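Local coordinates for mandelate racemase/muconate lactonizing enzyme family protein (Azoarcus sp., PDB 2QDE) that belongs to the enolase superfamily, pairing an alpha+beta capping domain with a TIM-barrel domain, and binds a barium ion in this model, at residues A[13-17]-A[30-34]; A[35-39]-A[106-111]; A[335-339]-A[350-354]. All blocks are in the same frame, centred on the assembly; numbering follows the deposited sequence.

Contact 1 (A[13-17]-A[30-34])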
ATOM      1  N   ILE A  13     -47.722  -8.793  12.414  1.00 19.26           N
ATOM      2  CA  ILE A  13     -48.082  -8.761  13.825  1.00 20.42           C
ATOM      3  C   ILE A  13     -47.453  -7.603  14.593  1.00 20.00           C
ATOM      4  O   ILE A  13     -46.415  -7.052  14.205  1.00 19.24           O
ATOM      5  CB  ILE A  13     -47.700 -10.082  14.553  1.00 21.66           C
ATOM      6  CG1 ILE A  13     -46.206 -10.358  14.400  1.00 21.29           C
ATOM      7  CG2 ILE A  13     -48.517 -11.247  13.999  1.00 20.20           C
ATOM      8  CD1 ILE A  13     -45.695 -11.469  15.331  1.00 21.51           C
ATOM      9  N   SER A  14     -48.109  -7.227  15.681  1.00 19.27           N
ATOM     10  CA  SER A  14     -47.626  -6.159  16.541  1.00 20.38           C
ATOM     11  C   SER A  14     -47.659  -6.716  17.961  1.00 20.95           C
ATOM     12  O   SER A  14     -48.726  -7.016  18.489  1.00 19.40           O
ATOM     13  CB  SER A  14     -48.527  -4.925  16.428  1.00 19.26           C
ATOM     14  OG  SER A  14     -48.436  -4.336  15.141  1.00 19.96           O
ATOM     15  N   THR A  15     -46.486  -6.858  18.571  1.00 21.22           N
ATOM     16  CA  THR A  15     -46.390  -7.409  19.918  1.00 20.72           C
ATOM     17  C   THR A  15     -46.085  -6.372  21.000  1.00 22.96           C
ATOM     18  O   THR A  15     -45.062  -5.695  20.960  1.00 22.62           O
ATOM     19  CB  THR A  15     -45.313  -8.504  19.973  1.00 20.51           C
ATOM     20  OG1 THR A  15     -45.561  -9.457  18.939  1.00 21.26           O
ATOM     21  CG2 THR A  15     -45.332  -9.211  21.319  1.00 20.81           C
ATOM     22  N   PRO A  16     -46.988  -6.235  21.984  1.00 24.37           N
ATOM     23  CA  PRO A  16     -46.791  -5.273  23.071  1.00 25.36           C
ATOM     24  C   PRO A  16     -45.652  -5.715  23.995  1.00 27.12           C
ATOM     25  O   PRO A  16     -45.428  -6.910  24.190  1.00 25.56           O
ATOM     26  CB  PRO A  16     -48.136  -5.284  23.800  1.00 26.04           C
ATOM     27  CG  PRO A  16     -49.115  -5.759  22.751  1.00 26.05           C
ATOM     28  CD  PRO A  16     -48.336  -6.831  22.049  1.00 24.60           C
ATOM     29  N   MET A  17     -44.949  -4.743  24.565  1.00 29.39           N
ATOM     30  CA  MET A  17     -43.845  -5.008  25.480  1.00 31.13           C
ATOM     31  C   MET A  17     -44.313  -5.026  26.938  1.00 32.84           C
ATOM     32  O   MET A  17     -45.308  -4.375  27.290  1.00 32.66           O
ATOM     33  CB  MET A  17     -42.774  -3.926  25.315  1.00 31.77           C
ATOM     34  CG  MET A  17     -42.190  -3.838  23.916  1.00 32.87           C
ATOM     35  SD  MET A  17     -40.847  -5.005  23.639  1.00 34.38           S
ATOM     36  CE  MET A  17     -39.452  -3.939  23.817  1.00 34.11           C
ATOM     37  N   ARG A  30     -44.662  -1.098  21.153  1.00 31.80           N
ATOM     38  CA  ARG A  30     -44.972  -2.379  20.526  1.00 30.87           C
ATOM     39  C   ARG A  30     -43.971  -2.735  19.425  1.00 30.28           C
ATOM     40  O   ARG A  30     -43.409  -1.864  18.760  1.00 30.71           O
ATOM     41  CB  ARG A  30     -46.389  -2.354  19.939  1.00 31.63           C
ATOM     42  CG  ARG A  30     -46.536  -1.502  18.692  1.00 32.92           C
ATOM     43  CD  ARG A  30     -47.950  -1.595  18.119  1.00 33.80           C
ATOM     44  NE  ARG A  30     -48.010  -1.116  16.735  1.00 32.23           N
ATOM     45  CZ  ARG A  30     -49.116  -1.096  15.997  1.00 32.75           C
ATOM     46  NH1 ARG A  30     -50.266  -1.527  16.507  1.00 32.31           N
ATOM     47  NH2 ARG A  30     -49.075  -0.653  14.746  1.00 32.47           N
ATOM     48  N   ILE A  31     -43.761  -4.031  19.241  1.00 28.19           N
ATOM     49  CA  ILE A  31     -42.841  -4.537  18.235  1.00 25.54           C
ATOM     50  C   ILE A  31     -43.603  -4.901  16.962  1.00 24.97           C
ATOM     51  O   ILE A  31     -44.429  -5.819  16.976  1.00 23.72           O
ATOM     52  CB  ILE A  31     -42.122  -5.799  18.747  1.00 25.46           C
ATOM     53  CG1 ILE A  31     -41.300  -5.469  19.994  1.00 27.38           C
ATOM     54  CG2 ILE A  31     -41.257  -6.382  17.650  1.00 27.17           C
ATOM     55  CD1 ILE A  31     -40.285  -4.350  19.795  1.00 28.66           C
ATOM     56  N   ASP A  32     -43.330  -4.189  15.868  1.00 22.30           N
ATOM     57  CA  ASP A  32     -43.992  -4.472  14.598  1.00 21.43           C
ATOM     58  C   ASP A  32     -43.121  -5.391  13.743  1.00 22.35           C
ATOM     59  O   ASP A  32     -41.997  -5.037  13.363  1.00 21.87           O
ATOM     60  CB  ASP A  32     -44.289  -3.182  13.830  1.00 22.34           C
ATOM     61  CG  ASP A  32     -45.272  -2.274  14.563  1.00 23.54           C
ATOM     62  OD1 ASP A  32     -46.209  -2.798  15.207  1.00 23.12           O
ATOM     63  OD2 ASP A  32     -45.114  -1.038  14.485  1.00 25.57           O
ATOM     64  N   GLY A  33     -43.646  -6.570  13.438  1.00 21.11           N
ATOM     65  CA  GLY A  33     -42.889  -7.518  12.651  1.00 19.75           C
ATOM     66  C   GLY A  33     -43.746  -8.324  11.708  1.00 20.90           C
ATOM     67  O   GLY A  33     -44.880  -7.960  11.411  1.00 20.69           O
ATOM     68  N   VAL A  34     -43.211  -9.445  11.246  1.00 19.14           N
ATOM     69  CA  VAL A  34     -43.931 -10.284  10.317  1.00 19.21           C
ATOM     70  C   VAL A  34     -43.656 -11.761  10.568  1.00 19.44           C
ATOM     71  O   VAL A  34     -42.561 -12.129  10.986  1.00 17.98           O
ATOM     72  CB  VAL A  34     -43.528  -9.900   8.869  1.00 21.89           C
ATOM     73  CG1 VAL A  34     -43.306 -11.129   8.024  1.00 22.92           C
ATOM     74  CG2 VAL A  34     -44.595  -9.014   8.256  1.00 20.84           C
TER
HETATM   75  O   HOH W   1     -44.049  -8.576  16.580  1.00 19.30           O
HETATM   76  O   HOH W   2     -45.485  -1.929  23.490  1.00 30.62           O
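Four backbone hydrogen bonds join these segments as neighbouring antiparallel strands in the N-terminal capping domain of this enolase-superfamily fold. Ile13 and Gly33 form one hydrogen-bonded pair, Ile13 N to Gly33 O at 3.1 Å and Gly33 N to Ile13 O at 2.9 Å; Thr15 and Ile31 form the next, Thr15 N to Ile31 O at 2.8 Å and Ile31 N to Thr15 O at 2.7 Å. Between them lies the non-hydrogen-bonded pair Ser14 and Asp32, whose CA atoms are 4.5 Å apart, close enough for Ser14 OG to donate to Asp32 OD1 at 2.7 Å. The same carboxylate oxygen takes a salt bridge from Arg30 NE at 2.9 Å, and the Arg30 guanidinium lays one face over Ser14 OG. Thr379 is a second hydrogen-bond partner of that hydroxyl. Just beyond the Thr15-Ile31 pair, a water accepts from both Met17 N and Arg30 N. Outermost is apolar packing: Met17 SD rests 3.7 Å from Ile31 CG1.

Contact 2 (A[35-39]-A[106-111])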
ATOM      1  N   LEU A  35     -44.668 -12.595  10.334  1.00 18.36           N
ATOM      2  CA  LEU A  35     -44.526 -14.038  10.471  1.00 17.88           C
ATOM      3  C   LEU A  35     -44.699 -14.606   9.072  1.00 19.17           C
ATOM      4  O   LEU A  35     -45.505 -14.103   8.284  1.00 20.45           O
ATOM      5  CB  LEU A  35     -45.590 -14.637  11.391  1.00 17.92           C
ATOM      6  CG  LEU A  35     -45.622 -14.269  12.876  1.00 19.23           C
ATOM      7  CD1 LEU A  35     -46.588 -15.217  13.579  1.00 19.51           C
ATOM      8  CD2 LEU A  35     -44.233 -14.377  13.505  1.00 19.12           C
ATOM      9  N   LEU A  36     -43.944 -15.652   8.763  1.00 18.12           N
ATOM     10  CA  LEU A  36     -44.006 -16.281   7.455  1.00 17.97           C
ATOM     11  C   LEU A  36     -44.386 -17.748   7.562  1.00 18.67           C
ATOM     12  O   LEU A  36     -43.942 -18.457   8.465  1.00 18.97           O
ATOM     13  CB  LEU A  36     -42.646 -16.177   6.758  1.00 18.30           C
ATOM     14  CG  LEU A  36     -42.453 -16.955   5.447  1.00 18.90           C
ATOM     15  CD1 LEU A  36     -43.371 -16.399   4.363  1.00 18.47           C
ATOM     16  CD2 LEU A  36     -41.000 -16.859   5.011  1.00 18.70           C
ATOM     17  N   LYS A  37     -45.213 -18.198   6.631  1.00 18.39           N
ATOM     18  CA  LYS A  37     -45.603 -19.594   6.583  1.00 18.68           C
ATOM     19  C   LYS A  37     -45.437 -20.086   5.161  1.00 19.17           C
ATOM     20  O   LYS A  37     -46.020 -19.524   4.232  1.00 20.33           O
ATOM     21  CB  LYS A  37     -47.059 -19.792   7.022  1.00 20.13           C
ATOM     22  CG  LYS A  37     -47.279 -19.677   8.515  1.00 19.70           C
ATOM     23  CD  LYS A  37     -48.730 -19.982   8.880  1.00 22.41           C
ATOM     24  CE  LYS A  37     -48.987 -19.775  10.372  1.00 22.25           C
ATOM     25  NZ  LYS A  37     -50.431 -19.987  10.719  1.00 24.76           N
ATOM     26  N   LEU A  38     -44.620 -21.121   4.994  1.00 17.90           N
ATOM     27  CA  LEU A  38     -44.398 -21.723   3.690  1.00 18.06           C
ATOM     28  C   LEU A  38     -45.104 -23.074   3.717  1.00 18.92           C
ATOM     29  O   LEU A  38     -44.599 -24.042   4.292  1.00 18.85           O
ATOM     30  CB  LEU A  38     -42.905 -21.915   3.421  1.00 16.61           C
ATOM     31  CG  LEU A  38     -42.023 -20.661   3.386  1.00 17.51           C
ATOM     32  CD1 LEU A  38     -40.619 -21.061   2.937  1.00 19.23           C
ATOM     33  CD2 LEU A  38     -42.609 -19.623   2.435  1.00 16.77           C
ATOM     34  N   HIS A  39     -46.286 -23.124   3.110  1.00 19.97           N
ATOM     35  CA  HIS A  39     -47.079 -24.347   3.067  1.00 20.78           C
ATOM     36  C   HIS A  39     -46.624 -25.314   1.987  1.00 20.19           C
ATOM     37  O   HIS A  39     -46.462 -24.925   0.835  1.00 21.14           O
ATOM     38  CB  HIS A  39     -48.550 -24.015   2.818  1.00 20.33           C
ATOM     39  CG  HIS A  39     -49.163 -23.143   3.867  1.00 21.10           C
ATOM     40  ND1 HIS A  39     -48.982 -21.777   3.902  1.00 21.33           N
ATOM     41  CD2 HIS A  39     -49.947 -23.447   4.929  1.00 19.58           C
ATOM     42  CE1 HIS A  39     -49.628 -21.276   4.941  1.00 20.74           C
ATOM     43  NE2 HIS A  39     -50.222 -22.269   5.579  1.00 22.79           N
ATOM     44  N   THR A 106     -35.994 -14.205   6.615  1.00 16.21           N
ATOM     45  CA  THR A 106     -37.263 -14.787   7.016  1.00 15.32           C
ATOM     46  C   THR A 106     -37.612 -16.012   6.174  1.00 14.53           C
ATOM     47  O   THR A 106     -38.079 -17.028   6.700  1.00 15.79           O
ATOM     48  CB  THR A 106     -38.377 -13.747   6.911  1.00 14.99           C
ATOM     49  OG1 THR A 106     -38.057 -12.641   7.763  1.00 14.14           O
ATOM     50  CG2 THR A 106     -39.710 -14.340   7.348  1.00 16.17           C
ATOM     51  N   VAL A 107     -37.384 -15.915   4.869  1.00 13.52           N
ATOM     52  CA  VAL A 107     -37.652 -17.022   3.962  1.00 13.84           C
ATOM     53  C   VAL A 107     -36.732 -18.193   4.319  1.00 15.63           C
ATOM     54  O   VAL A 107     -37.169 -19.337   4.428  1.00 14.14           O
ATOM     55  CB  VAL A 107     -37.396 -16.600   2.496  1.00 13.36           C
ATOM     56  CG1 VAL A 107     -37.466 -17.817   1.575  1.00 14.92           C
ATOM     57  CG2 VAL A 107     -38.419 -15.557   2.075  1.00 13.48           C
ATOM     58  N   ASP A 108     -35.455 -17.878   4.507  1.00 15.27           N
ATOM     59  CA  ASP A 108     -34.434 -18.864   4.859  1.00 15.80           C
ATOM     60  C   ASP A 108     -34.805 -19.615   6.142  1.00 14.88           C
ATOM     61  O   ASP A 108     -34.648 -20.836   6.223  1.00 14.93           O
ATOM     62  CB  ASP A 108     -33.084 -18.146   5.028  1.00 15.92           C
ATOM     63  CG  ASP A 108     -31.996 -19.042   5.601  1.00 17.49           C
ATOM     64  OD1 ASP A 108     -31.039 -19.380   4.869  1.00 18.68           O
ATOM     65  OD2 ASP A 108     -32.093 -19.407   6.790  1.00 18.67           O
ATOM     66  N   PHE A 109     -35.292 -18.882   7.141  1.00 15.16           N
ATOM     67  CA  PHE A 109     -35.680 -19.483   8.418  1.00 16.34           C
ATOM     68  C   PHE A 109     -36.778 -20.526   8.233  1.00 17.48           C
ATOM     69  O   PHE A 109     -36.699 -21.619   8.797  1.00 16.56           O
ATOM     70  CB  PHE A 109     -36.192 -18.428   9.406  1.00 16.69           C
ATOM     71  CG  PHE A 109     -35.178 -17.375   9.775  1.00 16.97           C
ATOM     72  CD1 PHE A 109     -33.808 -17.597   9.601  1.00 17.05           C
ATOM     73  CD2 PHE A 109     -35.599 -16.159  10.313  1.00 14.93           C
ATOM     74  CE1 PHE A 109     -32.875 -16.616   9.957  1.00 16.10           C
ATOM     75  CE2 PHE A 109     -34.678 -15.172  10.672  1.00 16.63           C
ATOM     76  CZ  PHE A 109     -33.315 -15.405  10.493  1.00 16.57           C
ATOM     77  N   ALA A 110     -37.800 -20.174   7.452  1.00 16.86           N
ATOM     78  CA  ALA A 110     -38.927 -21.072   7.203  1.00 17.37           C
ATOM     79  C   ALA A 110     -38.526 -22.260   6.340  1.00 16.76           C
ATOM     80  O   ALA A 110     -39.110 -23.332   6.446  1.00 17.66           O
ATOM     81  CB  ALA A 110     -40.089 -20.306   6.545  1.00 15.46           C
ATOM     82  N   LEU A 111     -37.535 -22.078   5.479  1.00 18.67           N
ATOM     83  CA  LEU A 111     -37.091 -23.183   4.636  1.00 17.58           C
ATOM     84  C   LEU A 111     -36.409 -24.232   5.517  1.00 18.10           C
ATOM     85  O   LEU A 111     -36.685 -25.428   5.398  1.00 17.36           O
ATOM     86  CB  LEU A 111     -36.132 -22.683   3.545  1.00 17.56           C
ATOM     87  CG  LEU A 111     -36.791 -21.998   2.341  1.00 18.29           C
ATOM     88  CD1 LEU A 111     -35.745 -21.279   1.499  1.00 16.67           C
ATOM     89  CD2 LEU A 111     -37.532 -23.042   1.503  1.00 18.65           C
TER
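This is a buried helix-on-sheet contact inside the N-terminal capping domain, an alpha+beta unit in which helix 101-119 packs against a face of the antiparallel sheet through strand 31-40. The short axes approach to 8.4 Å at 48°, so the helix runs obliquely over the strand and meets it through Leu36 and Leu38, two residues apart and both directed at the helix. Leu36 fits against the turn from Thr106 to Ala110: its CB is 3.5 Å from Thr106 CG2, and its CD2 lies 3.5 Å from Val107 CA and 3.9 Å from Ala110 CB. The small Ala110 lets the backbones come close, its CA standing 6.5 Å from that of Leu38. Thr106 turns its methyl to the strand while its OG1 bonds to Gln102 O in its own helix. Helix 62-78 closes in from beside the pair, with Ile69 touching both Leu36 and Val107. Farther along, Leu38 CG sits 3.7 Å from Ala110 CB, and Leu38 CD1 reaches Leu111 CD2 at 3.9 Å.

Contact 3 (A[335-339]-A[350-354])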
ATOM      1  N   CYS A 335     -38.388 -10.156  31.655  1.00 26.67           N
ATOM      2  CA  CYS A 335     -37.978 -11.128  32.671  1.00 26.69           C
ATOM      3  C   CYS A 335     -36.546 -11.568  32.374  1.00 26.80           C
ATOM      4  O   CYS A 335     -35.964 -11.144  31.368  1.00 28.27           O
ATOM      5  CB  CYS A 335     -38.916 -12.336  32.673  1.00 26.23           C
ATOM      6  SG  CYS A 335     -39.224 -13.008  31.044  1.00 28.40           S
ATOM      7  N   LEU A 336     -35.980 -12.417  33.230  1.00 26.21           N
ATOM      8  CA  LEU A 336     -34.596 -12.856  33.044  1.00 25.72           C
ATOM      9  C   LEU A 336     -34.430 -14.324  32.683  1.00 24.84           C
ATOM     10  O   LEU A 336     -33.323 -14.774  32.396  1.00 24.04           O
ATOM     11  CB  LEU A 336     -33.778 -12.530  34.297  1.00 24.81           C
ATOM     12  CG  LEU A 336     -33.699 -11.034  34.613  1.00 24.85           C
ATOM     13  CD1 LEU A 336     -33.047 -10.817  35.959  1.00 24.99           C
ATOM     14  CD2 LEU A 336     -32.925 -10.320  33.507  1.00 26.07           C
ATOM     15  N   ASN A 337     -35.523 -15.073  32.730  1.00 24.41           N
ATOM     16  CA  ASN A 337     -35.508 -16.480  32.349  1.00 25.41           C
ATOM     17  C   ASN A 337     -36.855 -16.784  31.704  1.00 24.69           C
ATOM     18  O   ASN A 337     -37.812 -16.016  31.860  1.00 26.29           O
ATOM     19  CB  ASN A 337     -35.233 -17.392  33.554  1.00 27.79           C
ATOM     20  CG  ASN A 337     -36.129 -17.097  34.724  1.00 29.34           C
ATOM     21  OD1 ASN A 337     -37.350 -17.250  34.641  1.00 30.82           O
ATOM     22  ND2 ASN A 337     -35.533 -16.666  35.829  1.00 30.13           N
ATOM     23  N   SER A 338     -36.926 -17.884  30.966  1.00 24.64           N
ATOM     24  CA  SER A 338     -38.145 -18.253  30.247  1.00 24.28           C
ATOM     25  C   SER A 338     -39.252 -18.946  31.033  1.00 25.98           C
ATOM     26  O   SER A 338     -40.356 -19.122  30.509  1.00 25.49           O
ATOM     27  CB  SER A 338     -37.782 -19.118  29.042  1.00 23.32           C
ATOM     28  OG  SER A 338     -37.093 -20.285  29.459  1.00 23.92           O
ATOM     29  N   ARG A 339     -38.983 -19.369  32.265  1.00 28.03           N
ATOM     30  CA  ARG A 339     -40.043 -20.022  33.030  1.00 31.37           C
ATOM     31  C   ARG A 339     -41.080 -18.955  33.375  1.00 31.64           C
ATOM     32  O   ARG A 339     -42.239 -19.261  33.639  1.00 32.92           O
ATOM     33  CB  ARG A 339     -39.498 -20.686  34.306  1.00 31.79           C
ATOM     34  CG  ARG A 339     -38.413 -19.908  35.012  1.00 33.77           C
ATOM     35  CD  ARG A 339     -38.191 -20.400  36.442  1.00 37.39           C
ATOM     36  NE  ARG A 339     -39.290 -19.988  37.316  1.00 39.75           N
ATOM     37  CZ  ARG A 339     -39.255 -20.036  38.647  1.00 41.47           C
ATOM     38  NH1 ARG A 339     -38.171 -20.483  39.275  1.00 41.91           N
ATOM     39  NH2 ARG A 339     -40.307 -19.627  39.353  1.00 41.35           N
ATOM     40  N   PRO A 350     -37.910 -21.257  23.664  1.00 22.42           N
ATOM     41  CA  PRO A 350     -36.640 -21.917  23.992  1.00 20.96           C
ATOM     42  C   PRO A 350     -36.257 -21.600  25.437  1.00 21.17           C
ATOM     43  O   PRO A 350     -36.517 -20.497  25.933  1.00 20.38           O
ATOM     44  CB  PRO A 350     -35.673 -21.313  22.982  1.00 20.77           C
ATOM     45  CG  PRO A 350     -36.545 -21.133  21.777  1.00 19.71           C
ATOM     46  CD  PRO A 350     -37.820 -20.559  22.367  1.00 20.21           C
ATOM     47  N   ARG A 351     -35.633 -22.563  26.106  1.00 20.53           N
ATOM     48  CA  ARG A 351     -35.251 -22.397  27.501  1.00 21.96           C
ATOM     49  C   ARG A 351     -34.119 -21.408  27.795  1.00 21.72           C
ATOM     50  O   ARG A 351     -32.988 -21.571  27.339  1.00 21.75           O
ATOM     51  CB  ARG A 351     -34.906 -23.764  28.102  1.00 23.67           C
ATOM     52  CG  ARG A 351     -34.503 -23.717  29.566  1.00 25.59           C
ATOM     53  CD  ARG A 351     -34.855 -25.018  30.268  1.00 28.84           C
ATOM     54  NE  ARG A 351     -33.915 -26.108  30.007  1.00 30.24           N
ATOM     55  CZ  ARG A 351     -32.828 -26.349  30.742  1.00 31.62           C
ATOM     56  NH1 ARG A 351     -32.540 -25.572  31.781  1.00 31.71           N
ATOM     57  NH2 ARG A 351     -32.040 -27.379  30.456  1.00 30.01           N
ATOM     58  N   PHE A 352     -34.454 -20.381  28.569  1.00 20.80           N
ATOM     59  CA  PHE A 352     -33.506 -19.361  29.001  1.00 21.22           C
ATOM     60  C   PHE A 352     -33.452 -19.573  30.508  1.00 23.60           C
ATOM     61  O   PHE A 352     -34.429 -19.295  31.209  1.00 22.33           O
ATOM     62  CB  PHE A 352     -34.041 -17.961  28.716  1.00 20.93           C
ATOM     63  CG  PHE A 352     -33.994 -17.568  27.269  1.00 20.10           C
ATOM     64  CD1 PHE A 352     -32.843 -17.000  26.726  1.00 20.96           C
ATOM     65  CD2 PHE A 352     -35.112 -17.736  26.456  1.00 20.29           C
ATOM     66  CE1 PHE A 352     -32.806 -16.605  25.389  1.00 21.48           C
ATOM     67  CE2 PHE A 352     -35.090 -17.348  25.119  1.00 21.24           C
ATOM     68  CZ  PHE A 352     -33.935 -16.776  24.584  1.00 21.95           C
ATOM     69  N   GLU A 353     -32.322 -20.058  31.008  1.00 23.23           N
ATOM     70  CA  GLU A 353     -32.191 -20.315  32.433  1.00 25.05           C
ATOM     71  C   GLU A 353     -30.755 -20.148  32.932  1.00 23.95           C
ATOM     72  O   GLU A 353     -29.810 -20.608  32.290  1.00 22.54           O
ATOM     73  CB  GLU A 353     -32.676 -21.735  32.732  1.00 26.03           C
ATOM     74  CG  GLU A 353     -32.832 -22.047  34.212  1.00 30.18           C
ATOM     75  CD  GLU A 353     -33.048 -23.527  34.461  1.00 32.99           C
ATOM     76  OE1 GLU A 353     -33.826 -24.150  33.704  1.00 33.80           O
ATOM     77  OE2 GLU A 353     -32.442 -24.068  35.413  1.00 35.85           O
ATOM     78  N   GLY A 354     -30.604 -19.492  34.080  1.00 23.66           N
ATOM     79  CA  GLY A 354     -29.288 -19.279  34.657  1.00 23.70           C
ATOM     80  C   GLY A 354     -28.320 -18.536  33.754  1.00 25.27           C
ATOM     81  O   GLY A 354     -27.107 -18.723  33.860  1.00 25.10           O
TER
HETATM   82  O   HOH W   3     -36.220 -20.418  32.935  1.00 30.47           O
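Ser338 points its short side chain straight at the backbone of strand 351-353, lying over Arg351 and Phe352. Its hydroxyl accepts a hydrogen bond from Phe352 N, with Ser338 OG 2.8 Å from that nitrogen and an almost linear geometry of 176°. In return, Ser338 N donates to Phe352 O at 2.9 Å. Phe352 thus has both its backbone polar groups matched by a single residue, one by a main-chain amide and the other by a side-chain oxygen, so the loop docks beside the strand without itself having regular strand structure. A water bridges the same site: it donates to Phe352 O at 2.7 Å and accepts from Arg339 N at 3.0 Å, tying the next loop residue to the same carbonyl.

Around these bonds, Asn337 CB comes within 3.1 Å of Phe352 O, the carbonyl that Ser338 N binds, and Ser338 CB meets the edge of the Phe352 ring near its plane. On the exposed side of the strand, Arg351 NH1 forms a salt bridge with Glu353 OE1 at 2.7 Å, linking residues two apart in the sequence, and the Arg351 guanidinium makes a cation-pi contact with Tyr358.

The site belongs to the barrel domain, where 351-353 is a short strand paired antiparallel with 356-358, which in turn runs antiparallel to strand 135-140. Phe352 extends its ring to Leu357 of strand 356-358 and Leu137 of strand 135-140, while Leu336, from the loop that follows helix 328-332, packs on Leu139 and on Val156 of helix 146-159.

Contacts 1 and 2 share strand 31-40 in the capping domain and touch where Ile13 CD1 meets Leu35 CG at 3.7 Å. Contact 1 pairs the strand edge to edge with a sheet neighbour, so backbone bonding and a partly exposed charged cluster dominate; contact 2 uses a later part of that strand, face on to a helix, and is buried and apolar. Contact 3 belongs to the barrel domain, with nearest atoms about 9 Å from contact 1 and about 13 Å from contact 2. Like contact 1 it is partly buried and rests on main-chain hydrogen bonding plus water, but a serine hydroxyl there replaces one backbone partner.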